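Local coordinates for protein agglutinin alpha chain (PDB 4R6R) that binds D-galactose and the T-antigen disaccharide Gal-beta1,3-GalNAc as a tetrameric lectin, and selectively recognises human IgA-1, at residues T10-I15 against I56-P61. Numbering follows the deposited sequence.
Sequences TGIREI and ISLDFP
The carbonyl oxygen of R13 is gripped twice where strand 52-57 runs out beside strand 11-19, in one antiparallel Greek-key sheet of the jacalin beta-prism fold (type I). L58 N donates to R13 O at 3.0 Å, and a water donates to both R13 O and L58 O, bridging the two segments as they part. The regular ladder lies on the strand side of this bond: the hydrogen-bonded pair I15 and I56 has I56 N on I15 O at 2.7 Å, nearly straight (170° at the hydrogen), and I15 N on I56 O. E14 faces S57 in the adjoining non-hydrogen-bonded pair; its CG is anti to the backbone N (chi1 -178°), the chain beyond is extended, and OE1 accepts a 2.8 Å bond from S57 OG, which lies above the carboxylate plane. E14 OE2 is salt-bridged to K55 and hydrogen-bonded to N16. I15 and I56 bury their side chains on the other face, toward F86. After the strand ends, L58 CD1 reaches I12 CG2, 4.1 Å away, and F60 packs against R13, whose NE is salt-bridged to D33. F60 CD2 sits over the centre of the guanidinium face, 3.6 Å from R13 CZ, the planes inclined by 49°, while F60 CD1 lies 3.5 Å from I12 O.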
ATOM      1  N   THR A  10       6.975  11.283   2.182  1.00 12.80           N
ATOM      2  CA  THR A  10       7.910  10.149   1.834  1.00 13.82           C
ATOM      3  C   THR A  10       8.640   9.707   3.086  1.00 14.71           C
ATOM      4  O   THR A  10       9.246   8.644   3.088  1.00 17.70           O
ATOM      5  CB  THR A  10       8.984  10.637   0.772  1.00 16.80           C
ATOM      6  OG1 THR A  10       8.280  11.254  -0.288  1.00 21.68           O
ATOM      7  CG2 THR A  10       9.889   9.452   0.258  1.00 21.80           C
ATOM      8  N   GLY A  11       8.692  10.510   4.176  1.00 13.35           N
ATOM      9  CA  GLY A  11       9.476  10.154   5.334  1.00 13.33           C
ATOM     10  C   GLY A  11       9.646  11.380   6.206  1.00 13.36           C
ATOM     11  O   GLY A  11       8.924  12.381   5.955  1.00 13.49           O
ATOM     12  N   ILE A  12      10.480  11.257   7.220  1.00 12.89           N
ATOM     13  CA  ILE A  12      10.660  12.323   8.235  1.00 11.72           C
ATOM     14  C   ILE A  12      12.126  12.669   8.339  1.00 11.89           C
ATOM     15  O   ILE A  12      13.012  11.815   8.493  1.00 13.71           O
ATOM     16  CB  ILE A  12      10.106  11.929   9.623  1.00 12.97           C
ATOM     17  CG1 ILE A  12       8.577  11.780   9.488  1.00 14.11           C
ATOM     18  CG2 ILE A  12      10.445  12.983  10.665  1.00 12.86           C
ATOM     19  CD1 ILE A  12       7.965  11.100  10.707  1.00 17.35           C
ATOM     20  N   ARG A  13      12.435  13.959   8.178  1.00 11.47           N
ATOM     21  CA  ARG A  13      13.806  14.444   8.352  1.00 12.75           C
ATOM     22  C   ARG A  13      14.072  15.059   9.721  1.00 14.54           C
ATOM     23  O   ARG A  13      15.158  14.886  10.247  1.00 14.94           O
ATOM     24  CB  ARG A  13      14.176  15.473   7.255  1.00 13.51           C
ATOM     25  CG  ARG A  13      14.352  14.747   5.911  1.00 13.97           C
ATOM     26  CD  ARG A  13      14.380  15.817   4.775  1.00 16.95           C
ATOM     27  NE  ARG A  13      14.725  15.197   3.458  1.00 16.15           N
ATOM     28  CZ  ARG A  13      15.969  14.964   3.038  1.00 18.87           C
ATOM     29  NH1 ARG A  13      16.141  14.416   1.833  1.00 21.07           N
ATOM     30  NH2 ARG A  13      17.017  15.357   3.785  1.00 22.05           N
ATOM     31  N   GLU A  14      13.144  15.807  10.280  1.00 14.15           N
ATOM     32  CA  GLU A  14      13.378  16.492  11.548  1.00 15.91           C
ATOM     33  C   GLU A  14      12.049  16.797  12.189  1.00 13.66           C
ATOM     34  O   GLU A  14      11.010  17.066  11.516  1.00 13.65           O
ATOM     35  CB  GLU A  14      14.105  17.808  11.221  1.00 17.82           C
ATOM     36  CG  GLU A  14      14.471  18.649  12.427  1.00 21.82           C
ATOM     37  CD  GLU A  14      15.274  19.864  11.959  1.00 25.58           C
ATOM     38  OE1 GLU A  14      16.501  19.695  11.711  1.00 30.49           O
ATOM     39  OE2 GLU A  14      14.729  20.975  11.840  1.00 21.40           O
ATOM     40  N   ILE A  15      12.050  16.732  13.528  1.00 12.63           N
ATOM     41  CA  ILE A  15      10.837  17.149  14.283  1.00 12.97           C
ATOM     42  C   ILE A  15      11.295  18.272  15.219  1.00 14.00           C
ATOM     43  O   ILE A  15      12.332  18.138  15.919  1.00 15.96           O
ATOM     44  CB  ILE A  15      10.321  15.987  15.104  1.00 13.34           C
ATOM     45  CG1 ILE A  15       9.735  14.918  14.151  1.00 15.36           C
ATOM     46  CG2 ILE A  15       9.168  16.448  15.936  1.00 13.54           C
ATOM     47  CD1 ILE A  15       9.282  13.622  14.817  1.00 15.92           C
ATOM     48  N   ILE A  56      14.851  17.593  16.832  1.00 15.27           N
ATOM     49  CA  ILE A  56      15.244  16.173  16.657  1.00 15.97           C
ATOM     50  C   ILE A  56      15.584  16.063  15.186  1.00 16.73           C
ATOM     51  O   ILE A  56      14.730  15.941  14.300  1.00 16.30           O
ATOM     52  CB  ILE A  56      14.065  15.269  16.998  1.00 16.80           C
ATOM     53  CG1 ILE A  56      13.659  15.528  18.462  1.00 18.54           C
ATOM     54  CG2 ILE A  56      14.343  13.786  16.616  1.00 18.34           C
ATOM     55  CD1 ILE A  56      12.285  15.004  18.826  1.00 21.20           C
ATOM     56  N   SER A  57      16.862  16.023  14.901  1.00 17.29           N
ATOM     57  CA  SER A  57      17.345  15.987  13.549  1.00 17.73           C
ATOM     58  C   SER A  57      17.763  14.568  13.196  1.00 18.33           C
ATOM     59  O   SER A  57      18.785  14.071  13.671  1.00 21.90           O
ATOM     60  CB  SER A  57      18.581  16.937  13.384  1.00 21.23           C
ATOM     61  OG  SER A  57      18.161  18.280  13.507  1.00 26.61           O
ATOM     62  N   LEU A  58      16.986  13.888  12.352  1.00 15.84           N
ATOM     63  CA  LEU A  58      17.269  12.484  12.068  1.00 15.76           C
ATOM     64  C   LEU A  58      18.239  12.368  10.918  1.00 19.42           C
ATOM     65  O   LEU A  58      18.201  13.175   9.989  1.00 20.48           O
ATOM     66  CB  LEU A  58      16.017  11.746  11.630  1.00 16.70           C
ATOM     67  CG  LEU A  58      14.904  11.845  12.709  1.00 14.91           C
ATOM     68  CD1 LEU A  58      13.677  11.018  12.261  1.00 18.33           C
ATOM     69  CD2 LEU A  58      15.388  11.303  14.069  1.00 16.74           C
ATOM     70  N   ASP A  59      19.038  11.297  10.953  1.00 19.27           N
ATOM     71  CA  ASP A  59      19.987  11.046   9.855  1.00 18.74           C
ATOM     72  C   ASP A  59      19.226  10.328   8.726  1.00 19.84           C
ATOM     73  O   ASP A  59      19.389   9.137   8.483  1.00 20.17           O
ATOM     74  CB  ASP A  59      21.198  10.206  10.385  1.00 20.45           C
ATOM     75  CG  ASP A  59      22.219   9.892   9.280  1.00 26.69           C
ATOM     76  OD1 ASP A  59      22.187  10.583   8.246  1.00 27.91           O
ATOM     77  OD2 ASP A  59      23.049   8.974   9.472  1.00 33.38           O
ATOM     78  N   PHE A  60      18.299  11.055   8.085  1.00 18.89           N
ATOM     79  CA  PHE A  60      17.461  10.480   7.029  1.00 19.36           C
ATOM     80  C   PHE A  60      18.374  10.238   5.807  1.00 21.98           C
ATOM     81  O   PHE A  60      19.274  11.049   5.508  1.00 24.28           O
ATOM     82  CB  PHE A  60      16.366  11.457   6.689  1.00 18.91           C
ATOM     83  CG  PHE A  60      15.542  11.067   5.510  1.00 16.73           C
ATOM     84  CD1 PHE A  60      14.404  10.262   5.640  1.00 16.39           C
ATOM     85  CD2 PHE A  60      15.878  11.531   4.232  1.00 17.22           C
ATOM     86  CE1 PHE A  60      13.694   9.851   4.540  1.00 16.67           C
ATOM     87  CE2 PHE A  60      15.095  11.168   3.130  1.00 17.79           C
ATOM     88  CZ  PHE A  60      13.990  10.326   3.274  1.00 18.91           C
ATOM     89  N   PRO A  61      18.202   9.114   5.109  1.00 20.07           N
ATOM     90  CA  PRO A  61      17.185   8.082   5.287  1.00 19.04           C
ATOM     91  C   PRO A  61      17.578   6.859   6.081  1.00 19.26           C
ATOM     92  O   PRO A  61      16.761   5.957   6.276  1.00 19.93           O
ATOM     93  CB  PRO A  61      16.879   7.667   3.828  1.00 21.05           C
ATOM     94  CG  PRO A  61      18.288   7.700   3.239  1.00 20.91           C
ATOM     95  CD  PRO A  61      18.888   8.980   3.789  1.00 23.15           C
TER
HETATM   96  O   HOH W   1      17.688  15.903   9.331  1.00 36.13           O